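Uncharacterized protein (PDB 3M7A) is of unknown function, a DUF192 (COG1430) family protein whose natural precursor has a predicted lipoprotein-type signal, consistent with export and membrane attachment. Local coordinates at residues Thr3-Glu8 with Arg33-Ser38; Leu20-Val25 with Arg37-Arg42; Ala45-Gly50 with Phe65-Pro70; Asp85-Gly90 with Leu120-Gly125. All blocks are in the same frame, centred on the assembly; numbering follows the deposited sequence. Where two conformers were deposited one is given.

Contact 1: residues Thr3-Glu8 with Arg33-Ser38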
loop_
_atom_site.group_PDB
_atom_site.type_symbol
_atom_site.label_atom_id
_atom_site.label_comp_id
_atom_site.label_asym_id
_atom_site.label_seq_id
_atom_site.Cartn_x
_atom_site.Cartn_y
_atom_site.Cartn_z
ATOM N N THR A 3 10.426 -4.378 19.551
ATOM C CA THR A 3 10.491 -5.794 19.204
ATOM C C THR A 3 10.912 -5.928 17.740
ATOM O O THR A 3 10.460 -5.170 16.879
ATOM C CB THR A 3 9.133 -6.464 19.457
ATOM O OG1 THR A 3 8.115 -5.740 18.761
ATOM C CG2 THR A 3 8.797 -6.475 20.955
ATOM N N LYS A 4 11.799 -6.871 17.464
ATOM C CA LYS A 4 12.309 -7.052 16.105
ATOM C C LYS A 4 11.285 -7.812 15.281
ATOM O O LYS A 4 11.079 -8.988 15.496
ATOM C CB LYS A 4 13.633 -7.809 16.115
ATOM C CG LYS A 4 14.255 -7.969 14.736
ATOM C CD LYS A 4 15.655 -8.577 14.756
ATOM C CE LYS A 4 16.297 -8.566 13.361
ATOM N NZ LYS A 4 17.767 -8.949 13.308
ATOM N N THR A 5 10.678 -7.150 14.308
ATOM C CA THR A 5 9.692 -7.823 13.459
ATOM C C THR A 5 10.464 -8.549 12.351
ATOM O O THR A 5 11.157 -7.932 11.534
ATOM C CB THR A 5 8.715 -6.819 12.811
ATOM O OG1 THR A 5 8.195 -5.916 13.797
ATOM C CG2 THR A 5 7.561 -7.563 12.140
ATOM N N ALA A 6 10.353 -9.871 12.325
ATOM C CA ALA A 6 11.087 -10.689 11.348
ATOM C C ALA A 6 10.830 -10.218 9.903
ATOM O O ALA A 6 11.759 -10.115 9.106
ATOM C CB ALA A 6 10.709 -12.156 11.523
ATOM N N ALA A 7 9.580 -9.866 9.620
ATOM C CA ALA A 7 9.191 -9.390 8.289
ATOM C C ALA A 7 9.906 -8.116 7.873
ATOM O O ALA A 7 10.133 -7.884 6.689
ATOM C CB ALA A 7 7.697 -9.173 8.224
ATOM N N GLU A 8 10.243 -7.275 8.850
ATOM C CA GLU A 8 10.946 -6.052 8.544
ATOM C C GLU A 8 12.395 -6.311 8.127
ATOM O O GLU A 8 12.933 -5.641 7.225
ATOM C CB GLU A 8 10.908 -5.061 9.723
ATOM C CG GLU A 8 11.598 -3.754 9.350
ATOM C CD GLU A 8 11.476 -2.648 10.347
ATOM O OE1 GLU A 8 10.631 -2.691 11.269
ATOM O OE2 GLU A 8 12.245 -1.695 10.168
ATOM N N ARG A 33 4.438 0.985 15.148
ATOM C CA ARG A 33 5.122 0.636 13.923
ATOM C C ARG A 33 4.503 -0.618 13.362
ATOM O O ARG A 33 4.432 -1.635 14.048
ATOM C CB ARG A 33 6.632 0.460 14.156
ATOM C CG ARG A 33 7.449 0.096 12.908
ATOM C CD ARG A 33 8.907 0.027 13.277
ATOM N NE ARG A 33 9.859 -0.031 12.174
ATOM C CZ ARG A 33 10.352 1.019 11.524
ATOM N NH1 ARG A 33 9.885 2.238 11.758
ATOM N NH2 ARG A 33 11.345 0.853 10.657
ATOM N N HIS A 34 4.079 -0.530 12.098
ATOM C CA HIS A 34 3.440 -1.628 11.365
ATOM C C HIS A 34 4.314 -2.004 10.192
ATOM O O HIS A 34 4.961 -1.126 9.606
ATOM C CB HIS A 34 2.062 -1.195 10.852
ATOM C CG HIS A 34 1.224 -0.581 11.910
ATOM N ND1 HIS A 34 0.522 -1.323 12.830
ATOM C CD2 HIS A 34 1.019 0.715 12.227
ATOM C CE1 HIS A 34 -0.093 -0.506 13.665
ATOM N NE2 HIS A 34 0.181 0.740 13.318
ATOM N N VAL A 35 4.309 -3.283 9.835
ATOM C CA VAL A 35 5.200 -3.809 8.811
ATOM C C VAL A 35 4.408 -4.647 7.807
ATOM O O VAL A 35 3.636 -5.511 8.208
ATOM C CB VAL A 35 6.311 -4.727 9.436
ATOM C CG1 VAL A 35 7.269 -5.200 8.346
ATOM C CG2 VAL A 35 7.051 -3.993 10.527
ATOM N N PHE A 36 4.593 -4.374 6.519
ATOM C CA PHE A 36 3.929 -5.089 5.433
ATOM C C PHE A 36 4.970 -5.600 4.453
ATOM O O PHE A 36 5.728 -4.803 3.920
ATOM C CB PHE A 36 2.916 -4.189 4.734
ATOM C CG PHE A 36 1.908 -3.614 5.670
ATOM C CD1 PHE A 36 0.794 -4.342 6.039
ATOM C CD2 PHE A 36 2.081 -2.358 6.240
ATOM C CE1 PHE A 36 -0.146 -3.831 6.925
ATOM C CE2 PHE A 36 1.165 -1.836 7.142
ATOM C CZ PHE A 36 0.041 -2.563 7.474
ATOM N N ARG A 37 4.952 -6.892 4.153
ATOM C CA ARG A 37 5.749 -7.436 3.063
ATOM C C ARG A 37 4.995 -7.128 1.764
ATOM O O ARG A 37 3.932 -7.699 1.525
ATOM C CB ARG A 37 5.925 -8.949 3.212
ATOM C CG ARG A 37 6.597 -9.443 4.455
ATOM C CD ARG A 37 8.011 -9.117 4.493
ATOM N NE ARG A 37 8.778 -9.684 3.378
ATOM C CZ ARG A 37 10.087 -9.515 3.212
ATOM N NH1 ARG A 37 10.788 -8.764 4.081
ATOM N NH2 ARG A 37 10.694 -10.050 2.142
ATOM N N SER A 38 5.543 -6.221 0.970
ATOM C CA SER A 38 4.793 -5.604 -0.110
ATOM C C SER A 38 5.389 -5.867 -1.481
ATOM O O SER A 38 6.553 -5.616 -1.715
ATOM C CB SER A 38 4.732 -4.095 0.150
ATOM O OG SER A 38 4.130 -3.822 1.391
#
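The carboxylate of Glu8 is gripped side-on by Arg33: NH2 of Arg33 donates to OE2 of Glu8 at 2.7 Å, and NE of Arg33 to OE1 of Glu8 at 2.9 Å. Both bonds are nearly straight and reach the syn sides of the oxygens, although the carboxylate and guanidinium planes are turned 34° apart, and the two chains cross at about a right angle. CG of Glu8 is anti to the backbone N (chi1 -177°) and the chain is extended beyond, bringing the carboxylate to the edge of the Arg33 guanidinium. An alanine in place of this glutamate would probably leave the Arg33 guanidinium without its charged mate and free to swing. Between Arg33 and Arg37, Val35 packs against the start of the helix, its CG1 3.7 Å from N of Glu8 and its CG2 meeting CG2 of Thr5 tip to tip at 4.0 Å. At the other end NH1 of Arg37 donates to the carbonyl O of Ala7 (2.8 Å), which lies in the guanidinium plane, while CD of Arg37 rests against CB of Ala7. Arg37 also holds the carbonyls of Ala10 and Ala11, so two arginines clasp a short N-terminal helix, 6-9, onto a beta hairpin strand.

Contact 2: residues Leu20-Val25 with Arg37-Arg42; sequences LQIVPV and RSELAR
Arg37 is bent at chi2 and chi3 (-70° and -60°), which folds its chain back over the neighbouring strand, where it meets Ile22 and Pro24. Ile22 has CG2 anti to its backbone N, and this methyl lies 3.8 Å from CB of Arg37, the two side chains crossing at about a right angle. Pro24 runs alongside the arginine, with its CD 3.7 Å from NH1 of Arg37 and its ring nitrogen over one face of the guanidinium. NH1 serves the carbonyls of Ala7 and Ala10, and NH2 that of Ala11. An alanine in place of this arginine would keep the CB contact with Ile22 but would probably uncover Pro24 and leave those carbonyls without this donor. On the face that carries Val23 and Ser38, OG of Ser38 sits 3.5 Å from CG2 of Val25. Val23 and Ser38 form the hydrogen-bonded pair, N of each reaching O of the other at 2.9 Å. Next along, N of Leu40 donates to O of Gln21 at 2.8 Å, and beyond it a water accepts from N of Gln21 and donates to O of Leu40. There CD2 of Leu20 approaches O of Leu40 at 3.5 Å, and CD1 of Leu20 touches OE1 of Glu39, an oxygen held by Ser18 and Arg54. The strands, 130° apart in direction, are the strongly twisted arms of an antiparallel beta hairpin, 21-29 with 32-41.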
loop_
_atom_site.group_PDB
_atom_site.type_symbol
_atom_site.label_atom_id
_atom_site.label_comp_id
_atom_site.label_asym_id
_atom_site.label_seq_id
_atom_site.Cartn_x
_atom_site.Cartn_y
_atom_site.Cartn_z
ATOM N N LEU A 20 6.752 -9.931 -8.996
ATOM C CA LEU A 20 7.226 -8.655 -8.504
ATOM C C LEU A 20 8.151 -8.869 -7.283
ATOM O O LEU A 20 8.025 -9.832 -6.540
ATOM C CB LEU A 20 6.062 -7.743 -8.139
ATOM C CG LEU A 20 5.131 -7.335 -9.269
ATOM C CD1 LEU A 20 3.912 -6.588 -8.714
ATOM C CD2 LEU A 20 5.828 -6.431 -10.301
ATOM N N GLN A 21 9.080 -7.956 -7.087
ATOM C CA GLN A 21 9.892 -7.953 -5.894
ATOM C C GLN A 21 8.980 -7.727 -4.693
ATOM O O GLN A 21 8.048 -6.922 -4.759
ATOM C CB GLN A 21 10.928 -6.828 -5.968
ATOM C CG GLN A 21 11.972 -6.942 -4.900
ATOM C CD GLN A 21 12.989 -5.805 -4.854
ATOM O OE1 GLN A 21 13.939 -5.871 -4.065
ATOM N NE2 GLN A 21 12.798 -4.757 -5.661
ATOM N N ILE A 22 9.256 -8.389 -3.578
ATOM C CA ILE A 22 8.595 -8.137 -2.303
ATOM C C ILE A 22 9.602 -7.472 -1.384
ATOM O O ILE A 22 10.707 -7.985 -1.181
ATOM C CB ILE A 22 8.103 -9.458 -1.650
ATOM C CG1 ILE A 22 7.079 -10.170 -2.540
ATOM C CG2 ILE A 22 7.561 -9.224 -0.243
ATOM C CD1 ILE A 22 6.824 -11.615 -2.135
ATOM N N VAL A 23 9.217 -6.319 -0.838
ATOM C CA VAL A 23 10.076 -5.542 0.024
ATOM C C VAL A 23 9.341 -5.197 1.303
ATOM O O VAL A 23 8.123 -5.013 1.316
ATOM C CB VAL A 23 10.571 -4.252 -0.696
ATOM C CG1 VAL A 23 11.370 -4.599 -1.983
ATOM C CG2 VAL A 23 9.393 -3.302 -0.991
ATOM N N PRO A 24 10.076 -5.051 2.404
ATOM C CA PRO A 24 9.426 -4.623 3.650
ATOM C C PRO A 24 9.077 -3.133 3.613
ATOM O O PRO A 24 9.900 -2.307 3.209
ATOM C CB PRO A 24 10.486 -4.903 4.709
ATOM C CG PRO A 24 11.770 -4.826 3.962
ATOM C CD PRO A 24 11.483 -5.398 2.614
ATOM N N VAL A 25 7.849 -2.800 4.025
ATOM C CA VAL A 25 7.380 -1.405 4.106
ATOM C C VAL A 25 6.898 -1.203 5.530
ATOM O O VAL A 25 6.174 -2.042 6.050
ATOM C CB VAL A 25 6.231 -1.130 3.109
ATOM C CG1 VAL A 25 5.701 0.293 3.281
ATOM C CG2 VAL A 25 6.674 -1.413 1.685
ATOM N N ARG A 37 4.952 -6.892 4.153
ATOM C CA ARG A 37 5.749 -7.436 3.063
ATOM C C ARG A 37 4.995 -7.128 1.764
ATOM O O ARG A 37 3.932 -7.699 1.525
ATOM C CB ARG A 37 5.925 -8.949 3.212
ATOM C CG ARG A 37 6.597 -9.443 4.455
ATOM C CD ARG A 37 8.011 -9.117 4.493
ATOM N NE ARG A 37 8.778 -9.684 3.378
ATOM C CZ ARG A 37 10.087 -9.515 3.212
ATOM N NH1 ARG A 37 10.788 -8.764 4.081
ATOM N NH2 ARG A 37 10.694 -10.050 2.142
ATOM N N SER A 38 5.543 -6.221 0.970
ATOM C CA SER A 38 4.793 -5.604 -0.110
ATOM C C SER A 38 5.389 -5.867 -1.481
ATOM O O SER A 38 6.553 -5.616 -1.715
ATOM C CB SER A 38 4.732 -4.095 0.150
ATOM O OG SER A 38 4.130 -3.822 1.391
ATOM N N GLU A 39 4.558 -6.336 -2.395
ATOM C CA GLU A 39 4.937 -6.375 -3.807
ATOM C C GLU A 39 5.196 -4.952 -4.292
ATOM O O GLU A 39 4.387 -4.058 -3.997
ATOM C CB GLU A 39 3.799 -6.969 -4.618
ATOM C CG GLU A 39 3.688 -8.488 -4.484
ATOM C CD GLU A 39 2.385 -8.963 -5.087
ATOM O OE1 GLU A 39 2.378 -9.207 -6.311
ATOM O OE2 GLU A 39 1.341 -9.004 -4.373
ATOM N N LEU A 40 6.235 -4.763 -5.102
ATOM C CA LEU A 40 6.632 -3.447 -5.570
ATOM C C LEU A 40 6.191 -3.275 -7.017
ATOM O O LEU A 40 6.705 -3.946 -7.924
ATOM C CB LEU A 40 8.153 -3.303 -5.429
ATOM C CG LEU A 40 8.760 -1.909 -5.561
ATOM C CD1 LEU A 40 10.262 -1.980 -5.248
ATOM C CD2 LEU A 40 8.520 -1.324 -6.947
ATOM N N ALA A 41 5.230 -2.388 -7.210
ATOM C CA ALA A 41 4.755 -2.033 -8.546
ATOM C C ALA A 41 5.380 -0.701 -8.902
ATOM O O ALA A 41 5.177 0.297 -8.207
ATOM C CB ALA A 41 3.234 -1.909 -8.541
ATOM N N ARG A 42 6.144 -0.692 -9.988
ATOM C CA ARG A 42 6.855 0.518 -10.390
ATOM C C ARG A 42 6.431 1.102 -11.731
ATOM O O ARG A 42 6.197 2.303 -11.844
ATOM C CB ARG A 42 8.351 0.284 -10.436
ATOM C CG ARG A 42 9.070 1.562 -10.313
ATOM C CD ARG A 42 10.510 1.443 -10.249
ATOM N NE ARG A 42 11.120 0.930 -9.018
ATOM C CZ ARG A 42 11.521 1.646 -7.959
ATOM N NH1 ARG A 42 11.249 2.942 -7.835
ATOM N NH2 ARG A 42 12.223 1.046 -7.024
HETATM O O HOH W 1 8.879 -5.414 -8.626
#

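Contact 3: residues Ala45-Gly50 with Phe65-Pro70. With EDO (1,2-ethanediol), chain C.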
loop_
_atom_site.group_PDB
_atom_site.type_symbol
_atom_site.label_atom_id
_atom_site.label_comp_id
_atom_site.label_asym_id
_atom_site.label_seq_id
_atom_site.Cartn_x
_atom_site.Cartn_y
_atom_site.Cartn_z
ATOM N N ALA A 45 2.294 0.457 -16.115
ATOM C CA ALA A 45 1.465 -0.711 -16.349
ATOM C C ALA A 45 1.356 -1.592 -15.107
ATOM O O ALA A 45 0.269 -2.105 -14.820
ATOM C CB ALA A 45 1.980 -1.501 -17.531
ATOM N N GLU A 46 2.453 -1.758 -14.346
ATOM C CA GLU A 46 2.370 -2.518 -13.106
ATOM C C GLU A 46 1.379 -1.841 -12.164
ATOM O O GLU A 46 0.578 -2.505 -11.495
ATOM C CB GLU A 46 3.744 -2.641 -12.443
ATOM C CG GLU A 46 4.647 -3.668 -13.141
ATOM C CD GLU A 46 6.107 -3.640 -12.704
ATOM O OE1 GLU A 46 6.569 -2.619 -12.135
ATOM O OE2 GLU A 46 6.799 -4.655 -12.952
ATOM N N GLN A 47 1.432 -0.521 -12.102
ATOM C CA GLN A 47 0.563 0.226 -11.222
ATOM C C GLN A 47 -0.910 0.206 -11.692
ATOM O O GLN A 47 -1.810 0.263 -10.865
ATOM C CB GLN A 47 1.056 1.661 -11.054
ATOM C CG GLN A 47 2.417 1.785 -10.406
ATOM C CD GLN A 47 2.790 3.234 -10.125
ATOM O OE1 GLN A 47 1.975 3.981 -9.587
ATOM N NE2 GLN A 47 3.975 3.647 -10.556
ATOM N N ALA A 48 -1.141 0.119 -13.001
ATOM C CA ALA A 48 -2.498 0.031 -13.538
ATOM C C ALA A 48 -3.113 -1.335 -13.257
ATOM O O ALA A 48 -4.339 -1.471 -13.159
ATOM C CB ALA A 48 -2.482 0.307 -15.048
ATOM N N LYS A 49 -2.292 -2.371 -13.139
ATOM C CA LYS A 49 -2.802 -3.699 -12.803
ATOM C C LYS A 49 -3.059 -3.838 -11.299
ATOM O O LYS A 49 -4.024 -4.494 -10.892
ATOM C CB LYS A 49 -1.842 -4.786 -13.289
ATOM C CG LYS A 49 -2.379 -6.210 -13.112
ATOM C CD LYS A 49 -1.464 -7.267 -13.726
ATOM C CE LYS A 49 -2.008 -8.686 -13.520
ATOM N NZ LYS A 49 -1.044 -9.747 -13.946
ATOM N N GLY A 50 -2.191 -3.250 -10.460
ATOM C CA GLY A 50 -2.392 -3.304 -9.003
ATOM C C GLY A 50 -2.611 -4.716 -8.526
ATOM O O GLY A 50 -1.895 -5.634 -8.926
ATOM N N PHE A 65 3.309 0.968 -4.454
ATOM C CA PHE A 65 3.353 1.573 -5.764
ATOM C C PHE A 65 4.308 2.755 -5.654
ATOM O O PHE A 65 4.037 3.684 -4.904
ATOM C CB PHE A 65 1.969 2.077 -6.169
ATOM C CG PHE A 65 0.870 1.015 -6.249
ATOM C CD1 PHE A 65 0.394 0.394 -5.118
ATOM C CD2 PHE A 65 0.268 0.717 -7.462
ATOM C CE1 PHE A 65 -0.617 -0.537 -5.216
ATOM C CE2 PHE A 65 -0.751 -0.212 -7.554
ATOM C CZ PHE A 65 -1.203 -0.836 -6.429
ATOM N N LEU A 66 5.452 2.713 -6.340
ATOM C CA LEU A 66 6.500 3.733 -6.207
ATOM C C LEU A 66 6.497 4.563 -7.471
ATOM O O LEU A 66 6.595 4.027 -8.583
ATOM C CB LEU A 66 7.875 3.125 -5.968
ATOM C CG LEU A 66 8.056 2.404 -4.649
ATOM C CD1 LEU A 66 9.528 1.928 -4.539
ATOM C CD2 LEU A 66 7.611 3.266 -3.436
ATOM N N ARG A 67 6.364 5.867 -7.293
ATOM C CA ARG A 67 6.054 6.745 -8.402
ATOM C C ARG A 67 7.101 7.785 -8.649
ATOM O O ARG A 67 7.509 8.501 -7.766
ATOM C CB ARG A 67 4.734 7.447 -8.158
ATOM C CG ARG A 67 3.612 6.452 -7.990
ATOM C CD ARG A 67 2.346 7.088 -7.522
ATOM N NE ARG A 67 1.810 8.118 -8.403
ATOM C CZ ARG A 67 1.139 7.876 -9.519
ATOM N NH1 ARG A 67 0.928 6.640 -9.950
ATOM N NH2 ARG A 67 0.649 8.873 -10.228
ATOM N N ASN A 68 7.515 7.864 -9.902
ATOM C CA ASN A 68 8.461 8.878 -10.343
ATOM C C ASN A 68 8.206 9.144 -11.827
ATOM O O ASN A 68 8.407 8.246 -12.641
ATOM C CB ASN A 68 9.918 8.473 -10.117
ATOM C CG ASN A 68 10.880 9.622 -10.365
ATOM O OD1 ASN A 68 10.485 10.683 -10.873
ATOM N ND2 ASN A 68 12.145 9.427 -10.029
ATOM N N PRO A 69 7.761 10.362 -12.191
ATOM C CA PRO A 69 7.506 11.493 -11.301
ATOM C C PRO A 69 6.343 11.235 -10.329
ATOM O O PRO A 69 5.461 10.404 -10.615
ATOM C CB PRO A 69 7.164 12.618 -12.277
ATOM C CG PRO A 69 6.515 11.925 -13.405
ATOM C CD PRO A 69 7.253 10.625 -13.554
ATOM N N PRO A 70 6.331 11.936 -9.185
ATOM C CA PRO A 70 5.295 11.684 -8.164
ATOM C C PRO A 70 3.987 12.409 -8.485
ATOM O O PRO A 70 3.492 13.208 -7.704
ATOM C CB PRO A 70 5.947 12.228 -6.890
ATOM C CG PRO A 70 6.772 13.407 -7.434
ATOM C CD PRO A 70 7.359 12.885 -8.708
HETATM C C1 EDO C . 10.154 -4.780 -11.764
HETATM O O1 EDO C . 8.888 -5.395 -11.468
HETATM C C2 EDO C . 10.090 -3.260 -11.585
HETATM O O2 EDO C . 9.290 -2.646 -12.616
HETATM O O HOH W 2 5.434 6.427 -11.654
#
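A single glutamine, Gln47, bridges the helix to the end of the strand through its amide, and its CB and CG slide past CD2 of the Phe65 ring. OE1 of Gln47 accepts from NH1 of Arg67 at 2.9 Å; the oxygen lies close to the guanidinium plane, yet the amide is turned 82° from that plane and the bond is bent, 144° at the hydrogen. The same oxygen is 3.4 Å from CG of Arg67. On the other branch, NE2 of Gln47 donates to the carbonyl of Arg42 and weakly to a water that also accepts from N of Asn68. The amide is thus held on both branches, which fixes its rotation. This joins the parts of a beta-alpha-beta unit, strand 32-41, helix 44-49 and strand 61-66, whose two strands are parallel neighbours in the sheet. Phe65 turns its edge to the helix: CD2 is 3.8 Å from CB of Gln47, and CE2 is 3.5 Å from the Gln47 carbonyl O, which lies in the ring plane. CZ of Phe65 meets CA of Gly50 at 3.8 Å, where the chain leaves the helix with positive phi and a CB would lie close to CZ. Phe75 packs edge-to-face with Phe65. Just before Gln47, the Glu46 carboxylate accepts from both hydroxyls of an ethanediol, probably from the crystallisation liquor, O1 lying 2.7 Å from OE2 of Glu46.

Contact 4: residues Asp85-Gly90 with Leu120-Gly125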
loop_
_atom_site.group_PDB
_atom_site.type_symbol
_atom_site.label_atom_id
_atom_site.label_comp_id
_atom_site.label_asym_id
_atom_site.label_seq_id
_atom_site.Cartn_x
_atom_site.Cartn_y
_atom_site.Cartn_z
ATOM N N ASP A 85 -7.703 -0.953 1.694
ATOM C CA ASP A 85 -7.421 0.399 2.118
ATOM C C ASP A 85 -6.245 0.902 1.269
ATOM O O ASP A 85 -5.222 0.225 1.118
ATOM C CB ASP A 85 -7.031 0.461 3.596
ATOM C CG ASP A 85 -8.187 0.217 4.546
ATOM O OD1 ASP A 85 -9.346 0.064 4.100
ATOM O OD2 ASP A 85 -7.925 0.203 5.776
ATOM N N ILE A 86 -6.429 2.088 0.694
ATOM C CA ILE A 86 -5.452 2.681 -0.214
ATOM C C ILE A 86 -4.838 3.901 0.482
ATOM O O ILE A 86 -5.499 4.907 0.702
ATOM C CB ILE A 86 -6.065 3.037 -1.576
ATOM C CG1 ILE A 86 -6.830 1.826 -2.163
ATOM C CG2 ILE A 86 -4.983 3.482 -2.567
ATOM C CD1 ILE A 86 -7.387 2.047 -3.587
ATOM N N ILE A 87 -3.558 3.767 0.833
ATOM C CA ILE A 87 -2.857 4.747 1.641
ATOM C C ILE A 87 -1.929 5.543 0.739
ATOM O O ILE A 87 -0.986 5.004 0.166
ATOM C CB ILE A 87 -2.047 4.005 2.740
ATOM C CG1 ILE A 87 -2.952 3.130 3.628
ATOM C CG2 ILE A 87 -1.203 4.997 3.547
ATOM C CD1 ILE A 87 -2.220 2.097 4.477
ATOM N N PHE A 88 -2.225 6.825 0.570
ATOM C CA PHE A 88 -1.487 7.679 -0.364
ATOM C C PHE A 88 -0.390 8.434 0.405
ATOM O O PHE A 88 -0.667 9.059 1.446
ATOM C CB PHE A 88 -2.422 8.693 -0.997
ATOM C CG PHE A 88 -3.532 8.095 -1.809
ATOM C CD1 PHE A 88 -3.350 7.756 -3.140
ATOM C CD2 PHE A 88 -4.784 7.889 -1.267
ATOM C CE1 PHE A 88 -4.385 7.257 -3.899
ATOM C CE2 PHE A 88 -5.825 7.350 -2.031
ATOM C CZ PHE A 88 -5.624 7.052 -3.343
ATOM N N VAL A 89 0.827 8.367 -0.121
ATOM C CA VAL A 89 2.009 8.876 0.555
ATOM C C VAL A 89 2.591 10.056 -0.253
ATOM O O VAL A 89 2.813 9.950 -1.469
ATOM C CB VAL A 89 3.052 7.757 0.716
ATOM C CG1 VAL A 89 4.314 8.306 1.400
ATOM C CG2 VAL A 89 2.475 6.558 1.453
ATOM N N GLY A 90 2.807 11.175 0.439
ATOM C CA GLY A 90 3.386 12.362 -0.156
ATOM C C GLY A 90 4.899 12.383 -0.226
ATOM O O GLY A 90 5.578 11.396 0.076
ATOM N N LEU A 120 0.372 2.617 -0.706
ATOM C CA LEU A 120 0.423 1.326 -0.050
ATOM C C LEU A 120 -1.009 0.810 0.033
ATOM O O LEU A 120 -1.895 1.475 0.597
ATOM C CB LEU A 120 1.034 1.453 1.341
ATOM C CG LEU A 120 1.013 0.166 2.148
ATOM C CD1 LEU A 120 1.932 -0.924 1.541
ATOM C CD2 LEU A 120 1.446 0.440 3.595
ATOM N N GLU A 121 -1.239 -0.362 -0.548
ATOM C CA GLU A 121 -2.529 -1.049 -0.423
ATOM C C GLU A 121 -2.429 -2.223 0.549
ATOM O O GLU A 121 -1.514 -3.026 0.453
ATOM C CB GLU A 121 -3.012 -1.578 -1.786
ATOM C CG GLU A 121 -3.368 -0.468 -2.754
ATOM C CD GLU A 121 -3.829 -0.914 -4.116
ATOM O OE1 GLU A 121 -3.744 -2.095 -4.454
ATOM O OE2 GLU A 121 -4.264 -0.022 -4.873
ATOM N N ILE A 122 -3.368 -2.260 1.484
ATOM C CA ILE A 122 -3.485 -3.314 2.479
ATOM C C ILE A 122 -4.961 -3.719 2.561
ATOM O O ILE A 122 -5.833 -3.104 1.962
ATOM C CB ILE A 122 -2.957 -2.850 3.852
ATOM C CG1 ILE A 122 -3.796 -1.714 4.454
ATOM C CG2 ILE A 122 -1.472 -2.472 3.729
ATOM C CD1 ILE A 122 -3.314 -1.287 5.850
ATOM N N ASN A 123 -5.247 -4.769 3.307
ATOM C CA ASN A 123 -6.609 -5.258 3.395
ATOM C C ASN A 123 -7.596 -4.198 3.880
ATOM O O ASN A 123 -7.298 -3.380 4.761
ATOM C CB ASN A 123 -6.666 -6.454 4.351
ATOM C CG ASN A 123 -6.282 -7.748 3.716
ATOM O OD1 ASN A 123 -6.703 -8.044 2.608
ATOM N ND2 ASN A 123 -5.526 -8.560 4.449
ATOM N N GLY A 124 -8.789 -4.260 3.328
ATOM C CA GLY A 124 -9.825 -3.332 3.670
ATOM C C GLY A 124 -10.086 -3.309 5.152
ATOM O O GLY A 124 -10.243 -4.364 5.779
ATOM N N GLY A 125 -10.183 -2.103 5.702
ATOM C CA GLY A 125 -10.462 -1.892 7.117
ATOM C C GLY A 125 -9.267 -1.984 8.036
ATOM O O GLY A 125 -9.359 -1.674 9.223
#
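Two neighbouring antiparallel strands of the mixed sheet, 84-89 and 118-123, pair here in the buried middle of the protein, and the second runs on into helix 126-130. Asp85 and Ile122 form one hydrogen-bonded pair, with N of Asp85 2.9 Å from O of Ile122 and the return bond from N of Ile122 to O of Asp85. Ile87 and Leu120 form the next, N of Ile87 reaching O of Leu120 at 2.8 Å. On the face shared by these residues, CD1 of Ile87 meets CD1 of Ile122 at 3.8 Å and CD2 of Leu120 at 4.1 Å. Leu120 and Ile122 also touch Phe36 of strand 32-41, which extends this apolar layer. On the opposite face Ile86 and Glu121 lie side by side and point the same way, CD1 of Ile86 being 4.0 Å from OE2 of Glu121, with Phe75 touching both. Near the start of strand 84-89, the Asp85 carboxylate reaches the turn after strand 118-123, CG anti to the carbonyl carbon (chi1 -72°). Its OD1 accepts from N of Gly125 at 2.8 Å, from above the carboxylate plane, and from N of Asn101, while OD2 takes N of Ala127. A buried acid is thereby satisfied by three backbone N-H groups, and those of Gly125 and Ala127 tie it to the start of the helix, a strand-to-helix junction held by an aspartate from the adjacent strand.

Overall arrangement
From the N terminus, the chain first forms helix 6-9, which contact 1 sets against strand 32-41 after a loop of 24 residues. Contact 2 opens within that loop and ends on the same strand, running on to residue 42; it zips strands 21-29 and 32-41 into a hairpin and shares Arg37 and Ser38 with contact 1. Contact 3 follows in series, closing the connection from helix 44-49 to strand 61-66; the Arg42 carbonyl and the Ala41–Leu66 backbone pairing link it to contact 2. Contact 4 comes last, bringing strand 84-89 against 118-123. Its Leu120 touches Ser38 of contacts 1 and 2, and its Glu121 touches Phe65 of contact 3, so all four meet on one mixed sheet.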